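Local coordinates for FeeM (Uncultured bacterium, PDB 2G0B), which probably catalyses transfer of a long acyl chain from an acyl carrier protein to the amino group of tyrosine, making N-acyl amino acids such as N-dodecanoyl-L-tyrosine, at residues T50-F55 with I64-D69; K93-V98 with T134-L139; T157-L162 with A172-L177. All coordinates share one frame; numbering follows the deposited sequence.

Contact 1 (T50-F55 with I64-D69); sequences TTFGLF and ISIIND
The ring of Phe52, the one flat group at work here, has Ile64 O at its edge, near the ring plane, while the methyl Ile66 CG2 approaches the ring obliquely, 3.6 Å from Phe52 CE2. The setting is a beta hairpin, strands 49-56 and 59-68, in the mixed sheet of an acetyltransferase-like (GNAT) fold. With its CG anti to the carbonyl carbon (chi1 -58°), Phe52 lies alongside Ile66 and obliquely across Ile64, whose CG2 rests 3.9 Å from Phe52 CB. In both isoleucines CG2 takes the crowded position between N and carbonyl carbon and meets the ring, whereas CG1 leads away. Helix 121-133 covers this face, with Leu123 on Phe52 and Phe124 on Ile64; Ile64 touches the bound acyl-tyrosine, so this contact contributes one residue to the product pocket. Backbone bonds pair Thr50 with Ile66 and Phe52 with Ile64. Phe52 N points nearly along the Ile64 carbonyl axis at 2.7 Å, but Ile64 N reaches Phe52 O from above the carbonyl plane. Between these two pairs, on the opposite face, the non-hydrogen-bonded pair Thr51 and Ser65 is joined by a hydroxyl hydrogen bond between Thr51 OG1 and Ser65 OG, 3.0 Å.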
loop_
_atom_site.group_PDB
_atom_site.type_symbol
_atom_site.label_atom_id
_atom_site.label_comp_id
_atom_site.label_asym_id
_atom_site.label_seq_id
_atom_site.Cartn_x
_atom_site.Cartn_y
_atom_site.Cartn_z
ATOM N N THR A 50 4.907 6.636 -6.567
ATOM C CA THR A 50 5.073 7.657 -5.535
ATOM C C THR A 50 5.257 6.984 -4.186
ATOM O O THR A 50 4.454 6.162 -3.803
ATOM C CB THR A 50 3.831 8.591 -5.497
ATOM O OG1 THR A 50 3.782 9.374 -6.693
ATOM C CG2 THR A 50 3.971 9.643 -4.410
ATOM N N THR A 51 6.324 7.333 -3.473
ATOM C CA THR A 51 6.601 6.740 -2.164
ATOM C C THR A 51 6.339 7.730 -1.022
ATOM O O THR A 51 6.795 8.875 -1.055
ATOM C CB THR A 51 8.057 6.223 -2.093
ATOM O OG1 THR A 51 8.282 5.248 -3.116
ATOM C CG2 THR A 51 8.295 5.447 -0.800
ATOM N N PHE A 52 5.595 7.278 -0.021
ATOM C CA PHE A 52 5.357 8.056 1.182
ATOM C C PHE A 52 6.185 7.474 2.324
ATOM O O PHE A 52 6.601 6.312 2.267
ATOM C CB PHE A 52 3.874 8.043 1.550
ATOM C CG PHE A 52 2.983 8.570 0.477
ATOM C CD1 PHE A 52 2.850 9.935 0.272
ATOM C CD2 PHE A 52 2.272 7.706 -0.332
ATOM C CE1 PHE A 52 2.018 10.428 -0.731
ATOM C CE2 PHE A 52 1.444 8.190 -1.335
ATOM C CZ PHE A 52 1.319 9.554 -1.536
ATOM N N GLY A 53 6.432 8.282 3.348
ATOM C CA GLY A 53 7.200 7.845 4.488
ATOM C C GLY A 53 6.623 8.333 5.797
ATOM O O GLY A 53 5.865 9.296 5.838
ATOM N N LEU A 54 6.996 7.657 6.872
ATOM C CA LEU A 54 6.516 7.973 8.193
ATOM C C LEU A 54 7.701 8.074 9.108
ATOM O O LEU A 54 8.469 7.123 9.247
ATOM C CB LEU A 54 5.568 6.883 8.675
ATOM C CG LEU A 54 4.709 7.144 9.913
ATOM C CD1 LEU A 54 4.000 8.481 9.843
ATOM C CD2 LEU A 54 3.713 6.028 10.090
ATOM N N PHE A 55 7.835 9.231 9.751
ATOM C CA PHE A 55 9.011 9.559 10.547
ATOM C C PHE A 55 8.704 9.711 12.026
ATOM O O PHE A 55 7.798 10.455 12.413
ATOM C CB PHE A 55 9.645 10.856 10.044
ATOM C CG PHE A 55 10.176 10.772 8.657
ATOM C CD1 PHE A 55 9.359 11.044 7.570
ATOM C CD2 PHE A 55 11.503 10.452 8.432
ATOM C CE1 PHE A 55 9.841 10.962 6.310
ATOM C CE2 PHE A 55 11.991 10.380 7.165
ATOM C CZ PHE A 55 11.163 10.636 6.103
ATOM N N ILE A 64 4.961 3.595 2.535
ATOM C CA ILE A 64 3.935 3.058 1.637
ATOM C C ILE A 64 4.072 3.721 0.274
ATOM O O ILE A 64 4.391 4.899 0.183
ATOM C CB ILE A 64 2.481 3.245 2.239
ATOM C CG1 ILE A 64 1.484 2.308 1.560
ATOM C CG2 ILE A 64 2.007 4.698 2.149
ATOM C CD1 ILE A 64 0.243 2.029 2.384
ATOM N N SER A 65 3.892 2.952 -0.784
ATOM C CA SER A 65 3.941 3.512 -2.128
ATOM C C SER A 65 2.659 3.255 -2.910
ATOM O O SER A 65 1.833 2.436 -2.524
ATOM C CB SER A 65 5.149 2.983 -2.904
ATOM O OG SER A 65 6.352 3.157 -2.182
ATOM N N ILE A 66 2.502 3.977 -4.007
ATOM C CA ILE A 66 1.366 3.799 -4.895
ATOM C C ILE A 66 1.847 3.849 -6.349
ATOM O O ILE A 66 2.605 4.742 -6.719
ATOM C CB ILE A 66 0.267 4.874 -4.603
ATOM C CG1 ILE A 66 -0.741 4.955 -5.747
ATOM C CG2 ILE A 66 0.875 6.240 -4.333
ATOM C CD1 ILE A 66 -2.146 5.268 -5.281
ATOM N N ILE A 67 1.458 2.852 -7.145
ATOM C CA ILE A 67 1.849 2.794 -8.554
ATOM C C ILE A 67 0.649 3.017 -9.462
ATOM O O ILE A 67 -0.342 2.302 -9.374
ATOM C CB ILE A 67 2.506 1.447 -8.874
ATOM C CG1 ILE A 67 3.547 1.100 -7.807
ATOM C CG2 ILE A 67 3.129 1.465 -10.288
ATOM C CD1 ILE A 67 4.130 -0.275 -7.954
ATOM N N ASN A 68 0.743 4.010 -10.336
ATOM C CA ASN A 68 -0.344 4.319 -11.250
ATOM C C ASN A 68 -0.321 3.444 -12.489
ATOM O O ASN A 68 0.748 3.145 -13.028
ATOM C CB ASN A 68 -0.311 5.791 -11.639
ATOM C CG ASN A 68 -1.135 6.640 -10.719
ATOM O OD1 ASN A 68 -0.627 7.569 -10.089
ATOM N ND2 ASN A 68 -2.416 6.321 -10.612
ATOM N N ASP A 69 -1.504 3.020 -12.929
ATOM C CA ASP A 69 -1.631 2.190 -14.119
ATOM C C ASP A 69 -1.109 2.918 -15.362
ATOM O O ASP A 69 -1.743 3.839 -15.872
ATOM C CB ASP A 69 -3.085 1.759 -14.321
ATOM C CG ASP A 69 -3.216 0.507 -15.175
ATOM O OD1 ASP A 69 -2.176 -0.064 -15.599
ATOM O OD2 ASP A 69 -4.328 0.015 -15.476
#

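Contact 2 (K93-V98 with T134-L139); sequences KLAEVV and THIDYL. With NLT (N-dodecanoyl-L-tyrosine), chain I.
Lys93 O is the best-held polar atom, gripped by two successive backbone N-H groups: Asp137 N at 3.0 Å, in the carbonyl plane on a lone pair, and Tyr138 N at 3.1 Å, nearly along the C=O axis. The Asp137 carboxylate closes the same junction from its other end, since Asp137 OD2 accepts Lys93 N at 3.1 Å through its anti lone pair. Asp137 thus gives its N-H to the Lys93 carbonyl and takes the Lys93 N-H on its side chain, fixing the start of two parallel strands, 94-102 and 138-143. Ala95 N lies nearly on the axis of the Tyr138 carbonyl, though its N-H is bent from the straight line (149°), and the register is set.

Helix 121-133 ends just before, with His135 leaving it at positive phi, so the chain passes from helix to strand in a right-handed beta-alpha-beta crossover of the GNAT-like fold. Thr134 OG1 is held by Tyr130 O, while its methyl CG2, anti to the backbone N, meets Lys93 CE at 3.5 Å, the two side chains crossing at about a right angle. On the face under helix 121-133, Ile136 CD1 touches Ala95 CB at 3.8 Å and Val97 CG2 crosses obliquely to Leu139 CG at 3.7 Å. The other face, toward helix 77-89, carries Leu94 and Tyr138 side by side, with Trp87 stacked on the Tyr138 ring.

Val97 divides its branches: CG2 packs on Leu139, while CG1, anti to the backbone N (chi1 -168°), lies 3.7 Å from C5 of the acyl chain. Next to it, Val98 CG2 meets the carboxylate oxygen O of the ligand. Polar bonds, one to the Asp137 carboxylate, thus fix the strand starts, while Val97 offers an aliphatic branch to the acyl chain, consistent with product binding.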
loop_
_atom_site.group_PDB
_atom_site.type_symbol
_atom_site.label_atom_id
_atom_site.label_comp_id
_atom_site.label_asym_id
_atom_site.label_seq_id
_atom_site.Cartn_x
_atom_site.Cartn_y
_atom_site.Cartn_z
ATOM N N LYS A 93 -9.340 4.428 -14.266
ATOM C CA LYS A 93 -8.056 4.737 -13.686
ATOM C C LYS A 93 -7.813 3.826 -12.494
ATOM O O LYS A 93 -8.543 3.870 -11.506
ATOM C CB LYS A 93 -7.978 6.209 -13.276
ATOM C CG LYS A 93 -6.560 6.723 -13.154
ATOM C CD LYS A 93 -6.512 8.216 -13.032
ATOM C CE LYS A 93 -5.097 8.662 -12.748
ATOM N NZ LYS A 93 -4.634 9.726 -13.668
ATOM N N LEU A 94 -6.822 2.956 -12.621
ATOM C CA LEU A 94 -6.449 2.065 -11.533
ATOM C C LEU A 94 -5.107 2.452 -10.946
ATOM O O LEU A 94 -4.283 3.088 -11.607
ATOM C CB LEU A 94 -6.405 0.607 -12.001
ATOM C CG LEU A 94 -7.529 0.097 -12.890
ATOM C CD1 LEU A 94 -7.199 -1.299 -13.368
ATOM C CD2 LEU A 94 -8.856 0.117 -12.160
ATOM N N ALA A 95 -4.905 2.082 -9.689
ATOM C CA ALA A 95 -3.633 2.272 -9.016
ATOM C C ALA A 95 -3.494 1.220 -7.947
ATOM O O ALA A 95 -4.469 0.861 -7.291
ATOM C CB ALA A 95 -3.549 3.651 -8.416
ATOM N N GLU A 96 -2.293 0.688 -7.797
ATOM C CA GLU A 96 -2.057 -0.328 -6.795
ATOM C C GLU A 96 -1.240 0.256 -5.662
ATOM O O GLU A 96 -0.206 0.886 -5.896
ATOM C CB GLU A 96 -1.363 -1.547 -7.406
ATOM C CG GLU A 96 -0.710 -2.451 -6.375
ATOM C CD GLU A 96 -0.498 -3.888 -6.847
ATOM O OE1 GLU A 96 -0.508 -4.799 -5.978
ATOM O OE2 GLU A 96 -0.291 -4.115 -8.065
ATOM N N VAL A 97 -1.733 0.092 -4.438
ATOM C CA VAL A 97 -0.991 0.496 -3.253
ATOM C C VAL A 97 -0.063 -0.642 -2.862
ATOM O O VAL A 97 -0.501 -1.783 -2.650
ATOM C CB VAL A 97 -1.915 0.857 -2.083
ATOM C CG1 VAL A 97 -1.138 1.530 -1.008
ATOM C CG2 VAL A 97 -3.029 1.759 -2.550
ATOM N N VAL A 98 1.215 -0.318 -2.731
ATOM C CA VAL A 98 2.252 -1.323 -2.734
ATOM C C VAL A 98 3.408 -0.974 -1.740
ATOM O O VAL A 98 3.533 0.180 -1.310
ATOM C CB VAL A 98 2.741 -1.488 -4.199
ATOM C CG1 VAL A 98 4.157 -0.986 -4.395
ATOM C CG2 VAL A 98 2.566 -2.882 -4.667
ATOM N N THR A 134 -5.685 12.668 -7.823
ATOM C CA THR A 134 -5.346 12.038 -9.111
ATOM C C THR A 134 -6.609 11.582 -9.881
ATOM O O THR A 134 -6.527 11.201 -11.052
ATOM C CB THR A 134 -4.383 10.818 -8.872
ATOM O OG1 THR A 134 -3.361 11.190 -7.951
ATOM C CG2 THR A 134 -3.580 10.474 -10.112
ATOM N N HIS A 135 -7.764 11.648 -9.213
ATOM C CA HIS A 135 -9.052 11.192 -9.758
ATOM C C HIS A 135 -9.036 9.713 -10.099
ATOM O O HIS A 135 -9.578 9.292 -11.118
ATOM C CB HIS A 135 -9.499 12.042 -10.954
ATOM C CG HIS A 135 -9.564 13.508 -10.664
ATOM N ND1 HIS A 135 -10.209 14.021 -9.558
ATOM C CD2 HIS A 135 -9.071 14.573 -11.339
ATOM C CE1 HIS A 135 -10.108 15.338 -9.563
ATOM N NE2 HIS A 135 -9.424 15.700 -10.635
ATOM N N ILE A 136 -8.401 8.932 -9.227
ATOM C CA ILE A 136 -8.324 7.482 -9.369
ATOM C C ILE A 136 -9.701 6.869 -9.127
ATOM O O ILE A 136 -10.435 7.312 -8.239
ATOM C CB ILE A 136 -7.263 6.910 -8.370
ATOM C CG1 ILE A 136 -5.845 7.184 -8.882
ATOM C CG2 ILE A 136 -7.465 5.411 -8.123
ATOM C CD1 ILE A 136 -4.787 7.164 -7.808
ATOM N N ASP A 137 -10.065 5.889 -9.944
ATOM C CA ASP A 137 -11.331 5.177 -9.768
ATOM C C ASP A 137 -11.210 4.022 -8.763
ATOM O O ASP A 137 -11.901 4.005 -7.744
ATOM C CB ASP A 137 -11.861 4.664 -11.113
ATOM C CG ASP A 137 -12.312 5.783 -12.024
ATOM O OD1 ASP A 137 -13.139 6.617 -11.586
ATOM O OD2 ASP A 137 -11.895 5.913 -13.195
ATOM N N TYR A 138 -10.330 3.065 -9.054
ATOM C CA TYR A 138 -10.152 1.907 -8.180
ATOM C C TYR A 138 -8.760 1.808 -7.574
ATOM O O TYR A 138 -7.753 1.807 -8.288
ATOM C CB TYR A 138 -10.513 0.618 -8.907
ATOM C CG TYR A 138 -11.999 0.438 -9.085
ATOM C CD1 TYR A 138 -12.622 0.749 -10.289
ATOM C CD2 TYR A 138 -12.786 -0.031 -8.043
ATOM C CE1 TYR A 138 -13.996 0.589 -10.444
ATOM C CE2 TYR A 138 -14.151 -0.196 -8.190
ATOM C CZ TYR A 138 -14.749 0.109 -9.383
ATOM O OH TYR A 138 -16.103 -0.060 -9.513
ATOM N N LEU A 139 -8.720 1.743 -6.249
ATOM C CA LEU A 139 -7.487 1.553 -5.508
ATOM C C LEU A 139 -7.331 0.070 -5.187
ATOM O O LEU A 139 -8.083 -0.473 -4.401
ATOM C CB LEU A 139 -7.546 2.366 -4.221
ATOM C CG LEU A 139 -6.306 3.087 -3.725
ATOM C CD1 LEU A 139 -5.525 3.688 -4.856
ATOM C CD2 LEU A 139 -6.723 4.158 -2.765
HETATM N N NLT I . 1.286 -5.874 -0.225
HETATM C C1 NLT I . 1.120 -4.807 0.566
HETATM O OL NLT I . 2.049 -4.155 1.030
HETATM C C2 NLT I . -0.319 -4.443 0.895
HETATM C C3 NLT I . -0.589 -2.935 0.801
HETATM C C4 NLT I . -1.813 -2.524 1.636
HETATM C C5 NLT I . -2.062 -1.014 1.561
HETATM C C6 NLT I . -3.446 -0.612 2.071
HETATM C C7 NLT I . -3.808 0.816 1.659
HETATM C C8 NLT I . -4.929 1.375 2.528
HETATM C C9 NLT I . -5.371 2.784 2.106
HETATM C C10 NLT I . -6.892 2.874 2.220
HETATM C C11 NLT I . -7.489 4.186 1.713
HETATM C C12 NLT I . -8.954 4.288 2.139
HETATM C CA NLT I . 2.581 -6.461 -0.572
HETATM C CB NLT I . 2.380 -7.688 -1.456
HETATM C CG NLT I . 2.193 -8.943 -0.630
HETATM C CD2 NLT I . 3.181 -9.359 0.251
HETATM C CE2 NLT I . 3.003 -10.507 1.003
HETATM C CZ NLT I . 1.846 -11.247 0.862
HETATM C CE1 NLT I . 0.851 -10.834 -0.015
HETATM C CD1 NLT I . 1.025 -9.682 -0.763
HETATM O OH NLT I . 1.680 -12.348 1.580
HETATM C C NLT I . 3.455 -5.514 -1.339
HETATM O O NLT I . 2.912 -4.747 -2.163
HETATM O O2 NLT I . 4.697 -5.522 -1.134
#

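Contact 3 (T157-L162 with A172-L177); sequences TQIGAL and AIARAL
In the hairpin of strands 157-165 and 170-178, at one border of the mixed GNAT-like sheet, close pairing gives way to looser bonding past a corner; the exposed side is that of Thr157, Gln158, Ala161 and Leu162, against the buried segment 172-177. The tight end is Thr157 with Ala176, joined by two backbone bonds of 2.8 Å, Thr157 N to Ala176 O and Ala176 N to Thr157 O, both in the carbonyl planes. Ile159 completes it: its CG1, in the crowded position between N and carbonyl carbon (chi1 60°), meets Ala174 CB at 3.8 Å, and its CG2 meets Ala176 CB. Helix 77-89 covers this side, Leu84 and Trp87 lying against Ile159 and Trp87 reaching Ala176 as well.

At Gly160 the chain turns a corner. Ala174 O takes two donors there, Ile159 N and Gly160 N, each approaching from above the carbonyl plane, whereas the return bond from Ala174 N to Gly160 O is weak at 3.5 Å. Beyond the corner, Leu162 closes against Ile173 mainly by carbon contacts, with Leu162 CB 3.7 Å from Ile173 CG2.

On the face of Gln158 and Arg175, the guanidinium is held by a salt bridge from NH1 to Asp148 and a bond from NE to Phe156 O. Gln158 CB lies 3.8 Å above its plane, offset toward the rim, and the amide plane is tilted 29° from it. The extended Gln158 chain then runs past Ile173 back to its own segment, where Gln158 NE2 donates to Gly160 O at 2.8 Å, from above that carbonyl plane.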
loop_
_atom_site.group_PDB
_atom_site.type_symbol
_atom_site.label_atom_id
_atom_site.label_comp_id
_atom_site.label_asym_id
_atom_site.label_seq_id
_atom_site.Cartn_x
_atom_site.Cartn_y
_atom_site.Cartn_z
ATOM N N THR A 157 -13.359 -4.277 -1.234
ATOM C CA THR A 157 -14.109 -5.448 -1.655
ATOM C C THR A 157 -13.134 -6.434 -2.277
ATOM O O THR A 157 -12.187 -6.029 -2.924
ATOM C CB THR A 157 -15.187 -5.010 -2.672
ATOM O OG1 THR A 157 -16.189 -4.276 -1.984
ATOM C CG2 THR A 157 -15.964 -6.195 -3.235
ATOM N N GLN A 158 -13.352 -7.727 -2.057
ATOM C CA GLN A 158 -12.479 -8.755 -2.636
ATOM C C GLN A 158 -12.736 -8.929 -4.122
ATOM O O GLN A 158 -13.871 -9.140 -4.540
ATOM C CB GLN A 158 -12.652 -10.080 -1.921
ATOM C CG GLN A 158 -11.464 -10.968 -2.036
ATOM C CD GLN A 158 -11.751 -12.377 -1.602
ATOM O OE1 GLN A 158 -12.729 -12.631 -0.900
ATOM N NE2 GLN A 158 -10.897 -13.302 -2.002
ATOM N N ILE A 159 -11.681 -8.817 -4.920
ATOM C CA ILE A 159 -11.808 -8.915 -6.370
ATOM C C ILE A 159 -11.028 -10.087 -6.919
ATOM O O ILE A 159 -11.239 -10.499 -8.045
ATOM C CB ILE A 159 -11.383 -7.589 -7.070
ATOM C CG1 ILE A 159 -9.925 -7.240 -6.759
ATOM C CG2 ILE A 159 -12.307 -6.458 -6.671
ATOM C CD1 ILE A 159 -9.189 -6.662 -7.915
ATOM N N GLY A 160 -10.141 -10.641 -6.099
ATOM C CA GLY A 160 -9.344 -11.788 -6.494
ATOM C C GLY A 160 -9.295 -12.868 -5.439
ATOM O O GLY A 160 -9.325 -12.584 -4.248
ATOM N N ALA A 161 -9.207 -14.118 -5.886
ATOM C CA ALA A 161 -9.146 -15.266 -4.984
ATOM C C ALA A 161 -7.807 -15.365 -4.249
ATOM O O ALA A 161 -6.857 -14.631 -4.547
ATOM C CB ALA A 161 -9.406 -16.516 -5.739
ATOM N N LEU A 162 -7.753 -16.263 -3.273
ATOM C CA LEU A 162 -6.528 -16.565 -2.562
ATOM C C LEU A 162 -5.604 -17.384 -3.457
ATOM O O LEU A 162 -5.886 -18.547 -3.766
ATOM C CB LEU A 162 -6.848 -17.308 -1.263
ATOM C CG LEU A 162 -5.714 -17.885 -0.409
ATOM C CD1 LEU A 162 -4.674 -16.859 -0.102
ATOM C CD2 LEU A 162 -6.280 -18.438 0.872
ATOM N N ALA A 172 -1.809 -14.573 -1.248
ATOM C CA ALA A 172 -2.387 -13.228 -1.411
ATOM C C ALA A 172 -3.837 -13.268 -1.892
ATOM O O ALA A 172 -4.205 -14.144 -2.679
ATOM C CB ALA A 172 -1.539 -12.395 -2.376
ATOM N N ILE A 173 -4.659 -12.334 -1.398
ATOM C CA ILE A 173 -5.957 -12.036 -2.024
ATOM C C ILE A 173 -5.941 -10.625 -2.565
ATOM O O ILE A 173 -5.223 -9.769 -2.050
ATOM C CB ILE A 173 -7.183 -12.228 -1.046
ATOM C CG1 ILE A 173 -7.007 -11.450 0.224
ATOM C CG2 ILE A 173 -7.353 -13.663 -0.643
ATOM C CD1 ILE A 173 -6.874 -12.380 1.420
ATOM N N ALA A 174 -6.729 -10.380 -3.605
ATOM C CA ALA A 174 -6.831 -9.044 -4.184
ATOM C C ALA A 174 -8.089 -8.365 -3.710
ATOM O O ALA A 174 -9.164 -8.968 -3.701
ATOM C CB ALA A 174 -6.812 -9.111 -5.682
ATOM N N ARG A 175 -7.938 -7.117 -3.269
ATOM C CA ARG A 175 -9.065 -6.276 -2.878
ATOM C C ARG A 175 -8.964 -4.916 -3.563
ATOM O O ARG A 175 -7.877 -4.434 -3.848
ATOM C CB ARG A 175 -9.131 -6.092 -1.353
ATOM C CG ARG A 175 -9.028 -7.362 -0.545
ATOM C CD ARG A 175 -9.465 -7.233 0.903
ATOM N NE ARG A 175 -10.915 -7.171 1.018
ATOM C CZ ARG A 175 -11.685 -8.175 1.402
ATOM N NH1 ARG A 175 -11.159 -9.335 1.721
ATOM N NH2 ARG A 175 -12.998 -8.016 1.464
ATOM N N ALA A 176 -10.109 -4.308 -3.830
ATOM C CA ALA A 176 -10.151 -3.006 -4.467
ATOM C C ALA A 176 -11.198 -2.136 -3.804
ATOM O O ALA A 176 -12.135 -2.649 -3.187
ATOM C CB ALA A 176 -10.435 -3.150 -5.933
ATOM N N LEU A 177 -11.022 -0.816 -3.913
ATOM C CA LEU A 177 -11.981 0.148 -3.373
ATOM C C LEU A 177 -12.326 1.231 -4.405
ATOM O O LEU A 177 -11.430 1.822 -5.029
ATOM C CB LEU A 177 -11.442 0.783 -2.085
ATOM C CG LEU A 177 -12.047 2.113 -1.617
ATOM C CD1 LEU A 177 -13.408 1.906 -0.967
ATOM C CD2 LEU A 177 -11.109 2.813 -0.674
#

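How the contacts relate
The three contacts are alternate seams of one sheet, following one another along the chain. Contact 1 meets contact 2 where strands 59-68 and 94-102 pair, through probable hydrogen bonds from Val98 N to Ser65 O (2.8 Å) and from Ile67 N to Glu96 O (2.9 Å). Contact 2 passes to contact 3 through Leu139 N and Leu177 O, 3.0 Å apart and probably hydrogen-bonded. Contacts 1 and 3 do not touch, their centres about 20 Å and nearest atoms about 10 Å apart. All three contribute to the pocket of N-dodecanoyl-L-tyrosine: Val97 and Val98 from contact 2, Leu177 from contact 3, and Ile64 (contact 1) and Ala172 (contact 3), whose side chains lie about 4 Å from the ligand.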